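Folylpolyglutamate synthase (FolC) (Helicobacter pylori, PDB 6K8C) probably adds L-glutamate to dihydropteroate to make dihydrofolate and, using ATP, extends tetrahydrofolates with further glutamates into folylpolyglutamates. Local coordinates at residues Leu77-Pro82 against Leu139-Gly144; Gly62-Leu67 against Lys267-Ile272. One frame throughout, in Å; residues are numbered along the deposited sequence.

After two N-terminal helices and strand 48-53, the chain forms helix 58-70, which carries Gly62-Leu67, and then runs directly into strand 76-79 and Leu77-Pro82. After 56 intervening residues, Leu139-Gly144 returns beside that strand and closes contact 1 in the large mixed sheet. Much later, Lys267-Ile272, between helix 241-254 and strand 276-279, comes back onto helix 58-70 and closes contact 2, so the loop of contact 1 is nested inside that of contact 2. Contact 1 joins neighbouring strands of the first sheet, while contact 2 ties the approach to the second, six-stranded sheet to a helix covering the first. His78 ND1 meets Arg63 NE at 2.8 Å, probably a hydrogen bond, joining the two contacts.

Contact 1: residues Leu77-Pro82 against Leu139-Gly144; sequences LHFTSP and LVLEAG
Two neighbouring parallel strands of the P-loop NTPase-type core, the Mur ligase middle domain, run side by side here, only 4° apart in direction. The regular part is tight. Val140 N binds Leu77 O, Phe79 N binds Val140 O at 2.9 Å and nearly straight (174°), and Glu142 N binds Phe79 O. On one face Leu77 and Leu139 lie alongside each other, as do Phe79 and Leu141, where CD1 of Leu141 comes obliquely to CD2 of the Phe79 ring at 3.6 Å. Large apolar groups suit this face because helix 121-132 packs on Leu77 and Phe79. On the other face, under helix 58-70, compact Val140 lets the His78 ring lie across it, with Val140 O at the ring edge and Thr80 CG2 over one ring face; the partner of His78 ND1 is Arg63.

Beyond Phe79 the chains spread, and partly exposed Thr80 and Ser81 face a more open, watered end. The extended Glu142 side chain spans the gap: Ser81 N reaches its OE1 at 3.2 Å from above the carboxylate plane. Ser81 O lies 3.0 Å from the same OE1, a meeting of two acceptors that the Ser81 N-H may help to offset; Lys58 also touches the Glu142 side chain. One water bridges two side chains, 2.8 Å from His78 NE2 and donating to Glu142 OE2 at 2.7 Å.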
# COMPACT_ATOMS: atom_id res chain seq x y z
N LEU A 77 0.20 14.71 3.37
CA LEU A 77 -0.34 13.93 2.27
C LEU A 77 0.35 12.58 2.23
O LEU A 77 1.58 12.50 2.23
CB LEU A 77 -0.15 14.64 0.93
CG LEU A 77 -0.92 13.94 -0.20
CD1 LEU A 77 -1.50 14.98 -1.14
CD2 LEU A 77 -0.05 12.95 -0.97
N HIS A 78 -0.46 11.52 2.17
CA HIS A 78 0.04 10.15 2.06
C HIS A 78 -0.27 9.64 0.66
O HIS A 78 -1.44 9.49 0.29
CB HIS A 78 -0.59 9.25 3.12
CG HIS A 78 -0.03 7.86 3.14
ND1 HIS A 78 -0.71 6.79 3.68
CD2 HIS A 78 1.16 7.38 2.70
CE1 HIS A 78 0.04 5.70 3.58
NE2 HIS A 78 1.18 6.03 2.99
N PHE A 79 0.78 9.37 -0.10
CA PHE A 79 0.69 8.93 -1.49
C PHE A 79 0.95 7.43 -1.54
O PHE A 79 2.03 6.99 -1.17
CB PHE A 79 1.70 9.69 -2.33
CG PHE A 79 1.80 9.23 -3.76
CD1 PHE A 79 0.71 9.31 -4.61
CD2 PHE A 79 3.00 8.75 -4.26
CE1 PHE A 79 0.82 8.91 -5.92
CE2 PHE A 79 3.11 8.34 -5.57
CZ PHE A 79 2.02 8.42 -6.41
N THR A 80 -0.04 6.66 -2.00
CA THR A 80 0.07 5.20 -2.03
C THR A 80 -0.26 4.68 -3.43
O THR A 80 -0.74 5.41 -4.29
CB THR A 80 -0.86 4.54 -1.01
OG1 THR A 80 -2.22 4.87 -1.32
CG2 THR A 80 -0.53 5.02 0.39
N SER A 81 0.01 3.39 -3.64
CA SER A 81 -0.35 2.76 -4.91
C SER A 81 -0.43 1.26 -4.69
O SER A 81 0.22 0.74 -3.78
CB SER A 81 0.69 3.09 -6.00
OG SER A 81 1.91 2.43 -5.75
N PRO A 82 -1.27 0.54 -5.46
CA PRO A 82 -2.20 1.13 -6.43
C PRO A 82 -3.48 1.52 -5.72
O PRO A 82 -3.42 1.97 -4.58
CB PRO A 82 -2.43 0.00 -7.43
CG PRO A 82 -2.35 -1.24 -6.59
CD PRO A 82 -1.39 -0.93 -5.44
N LEU A 139 5.10 15.02 3.49
CA LEU A 139 4.65 14.22 2.36
C LEU A 139 5.18 12.80 2.58
O LEU A 139 6.40 12.58 2.55
CB LEU A 139 5.15 14.80 1.04
CG LEU A 139 4.91 13.95 -0.21
CD1 LEU A 139 3.42 13.68 -0.39
CD2 LEU A 139 5.49 14.63 -1.44
N VAL A 140 4.28 11.87 2.85
CA VAL A 140 4.63 10.46 3.04
C VAL A 140 4.44 9.79 1.69
O VAL A 140 3.32 9.61 1.22
CB VAL A 140 3.78 9.80 4.14
CG1 VAL A 140 4.25 8.36 4.38
CG2 VAL A 140 3.88 10.59 5.44
N LEU A 141 5.56 9.41 1.08
CA LEU A 141 5.64 9.06 -0.34
C LEU A 141 6.00 7.59 -0.47
O LEU A 141 7.15 7.20 -0.20
CB LEU A 141 6.68 9.95 -1.03
CG LEU A 141 6.65 10.20 -2.53
CD1 LEU A 141 5.45 11.04 -2.92
CD2 LEU A 141 7.94 10.89 -2.94
N GLU A 142 5.04 6.78 -0.88
CA GLU A 142 5.28 5.35 -1.06
C GLU A 142 5.92 5.10 -2.42
O GLU A 142 5.43 5.59 -3.44
CB GLU A 142 3.96 4.59 -0.95
CG GLU A 142 4.09 3.08 -0.98
CD GLU A 142 2.74 2.41 -0.92
OE1 GLU A 142 2.31 1.84 -1.95
OE2 GLU A 142 2.09 2.47 0.14
N ALA A 143 7.00 4.34 -2.43
CA ALA A 143 7.65 4.00 -3.69
C ALA A 143 6.78 3.06 -4.51
O ALA A 143 6.02 2.25 -3.97
CB ALA A 143 9.02 3.36 -3.43
N GLY A 144 6.87 3.19 -5.82
CA GLY A 144 6.23 2.27 -6.74
C GLY A 144 7.12 1.09 -7.05
O GLY A 144 7.95 0.68 -6.23
O HOH W 1 2.85 3.82 2.33
O HOH W 2 2.76 5.16 -4.28

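Contact 2: residues Gly62-Leu67 against Lys267-Ile272; sequences GRFLTL and KPLNLI
Bends at chi2 (60°) and chi3 (58°) fold the Arg63 chain, whose CG is anti to the backbone N, so that its guanidinium lies over Leu271. Leu269 CG is likewise anti to N and so is carried toward the helix; the turn about CB-CG then parts its two methyls. Leu269 CD2 sits over the face of the Phe64 ring, 3.7 Å from its centroid and 20° off the normal, a CH-pi contact, while Leu269 CB presses on CE1 of Phe64 at 3.4 Å. Leu269 CD1 turns to the Arg63 CG at 3.5 Å and to CD1 of Leu67. A branched leucine thus suits a site wedged between a flat ring and aliphatic chains. Leu271 CD2 covers one guanidinium face, 3.5 Å from Arg63 NH1. That nitrogen is linked to the loop backbone through two waters in the guanidinium plane: one accepts from Arg63 NH1 and Ile272 N, the other accepts from Arg63 NH1 and donates to Asn270 O. Arginine can therefore offer carbon to the leucines and N-H groups to water, with His78 as partner of NE. At the outer rim Lys267 lays its aliphatic chain across Leu67. This is an irregular interdomain linker packed, mainly by apolar side chains, on the helix that follows the P-loop in the Mur ligase fold.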
# COMPACT_ATOMS: atom_id res chain seq x y z
N GLY A 62 2.97 3.61 6.48
CA GLY A 62 2.87 4.99 6.05
C GLY A 62 1.64 5.69 6.61
O GLY A 62 1.70 6.86 6.98
N ARG A 63 0.51 4.98 6.67
CA ARG A 63 -0.71 5.62 7.14
C ARG A 63 -0.67 5.84 8.65
O ARG A 63 -1.19 6.84 9.15
CB ARG A 63 -1.93 4.79 6.74
CG ARG A 63 -3.28 5.49 7.01
CD ARG A 63 -3.43 6.81 6.25
NE ARG A 63 -3.31 6.61 4.81
CZ ARG A 63 -4.30 6.20 4.03
NH1 ARG A 63 -5.51 5.97 4.53
NH2 ARG A 63 -4.08 6.03 2.73
N PHE A 64 -0.06 4.90 9.39
CA PHE A 64 0.13 5.09 10.83
C PHE A 64 0.96 6.34 11.10
O PHE A 64 0.60 7.17 11.94
CB PHE A 64 0.84 3.87 11.43
CG PHE A 64 -0.09 2.82 11.97
CD1 PHE A 64 -1.21 3.17 12.71
CD2 PHE A 64 0.18 1.48 11.76
CE1 PHE A 64 -2.05 2.18 13.22
CE2 PHE A 64 -0.66 0.49 12.26
CZ PHE A 64 -1.78 0.84 12.99
N LEU A 65 2.07 6.50 10.38
CA LEU A 65 2.88 7.71 10.51
C LEU A 65 2.07 8.95 10.16
O LEU A 65 2.12 9.96 10.87
CB LEU A 65 4.12 7.60 9.62
CG LEU A 65 5.04 8.82 9.54
CD1 LEU A 65 5.59 9.19 10.91
CD2 LEU A 65 6.19 8.56 8.57
N THR A 66 1.32 8.89 9.05
CA THR A 66 0.46 10.00 8.64
C THR A 66 -0.52 10.39 9.74
O THR A 66 -0.73 11.58 10.02
CB THR A 66 -0.30 9.63 7.36
OG1 THR A 66 0.63 9.40 6.29
CG2 THR A 66 -1.26 10.75 6.94
N LEU A 67 -1.15 9.40 10.38
CA LEU A 67 -2.12 9.68 11.43
C LEU A 67 -1.45 10.31 12.65
O LEU A 67 -2.00 11.24 13.25
CB LEU A 67 -2.87 8.41 11.84
CG LEU A 67 -3.76 7.81 10.74
CD1 LEU A 67 -4.40 6.50 11.21
CD2 LEU A 67 -4.81 8.82 10.26
N LYS A 267 -6.39 7.50 16.59
CA LYS A 267 -7.62 6.92 16.08
C LYS A 267 -7.34 5.53 15.50
O LYS A 267 -6.20 5.22 15.13
CB LYS A 267 -8.23 7.83 15.01
CG LYS A 267 -7.44 7.89 13.71
CD LYS A 267 -8.25 8.53 12.58
CE LYS A 267 -8.55 9.98 12.88
NZ LYS A 267 -9.31 10.62 11.77
N PRO A 268 -8.36 4.67 15.43
CA PRO A 268 -8.15 3.34 14.85
C PRO A 268 -7.78 3.43 13.38
O PRO A 268 -8.37 4.20 12.62
CB PRO A 268 -9.50 2.65 15.05
CG PRO A 268 -10.48 3.76 15.24
CD PRO A 268 -9.73 4.85 15.94
N LEU A 269 -6.78 2.64 12.99
CA LEU A 269 -6.33 2.63 11.60
C LEU A 269 -7.36 1.97 10.71
O LEU A 269 -7.82 0.85 10.99
CB LEU A 269 -4.99 1.92 11.46
CG LEU A 269 -4.56 1.71 10.00
CD1 LEU A 269 -4.33 3.06 9.33
CD2 LEU A 269 -3.32 0.83 9.89
N ASN A 270 -7.73 2.65 9.63
CA ASN A 270 -8.62 2.11 8.62
C ASN A 270 -8.00 2.37 7.26
O ASN A 270 -7.65 3.51 6.94
CB ASN A 270 -10.01 2.74 8.70
CG ASN A 270 -10.88 2.38 7.52
OD1 ASN A 270 -10.89 3.08 6.51
ND2 ASN A 270 -11.63 1.29 7.63
N LEU A 271 -7.84 1.32 6.47
CA LEU A 271 -7.35 1.43 5.10
C LEU A 271 -8.41 0.89 4.16
O LEU A 271 -9.02 -0.15 4.43
CB LEU A 271 -6.04 0.68 4.89
CG LEU A 271 -4.79 1.24 5.54
CD1 LEU A 271 -3.60 0.33 5.25
CD2 LEU A 271 -4.53 2.66 5.05
N ILE A 272 -8.64 1.61 3.06
CA ILE A 272 -9.60 1.16 2.07
C ILE A 272 -9.12 -0.16 1.47
O ILE A 272 -7.94 -0.33 1.14
CB ILE A 272 -9.80 2.23 0.99
CG1 ILE A 272 -10.58 3.42 1.57
CG2 ILE A 272 -10.51 1.66 -0.23
CD1 ILE A 272 -10.41 4.72 0.79
O HOH W 3 -7.56 4.51 2.89
O HOH W 4 -6.93 6.08 7.13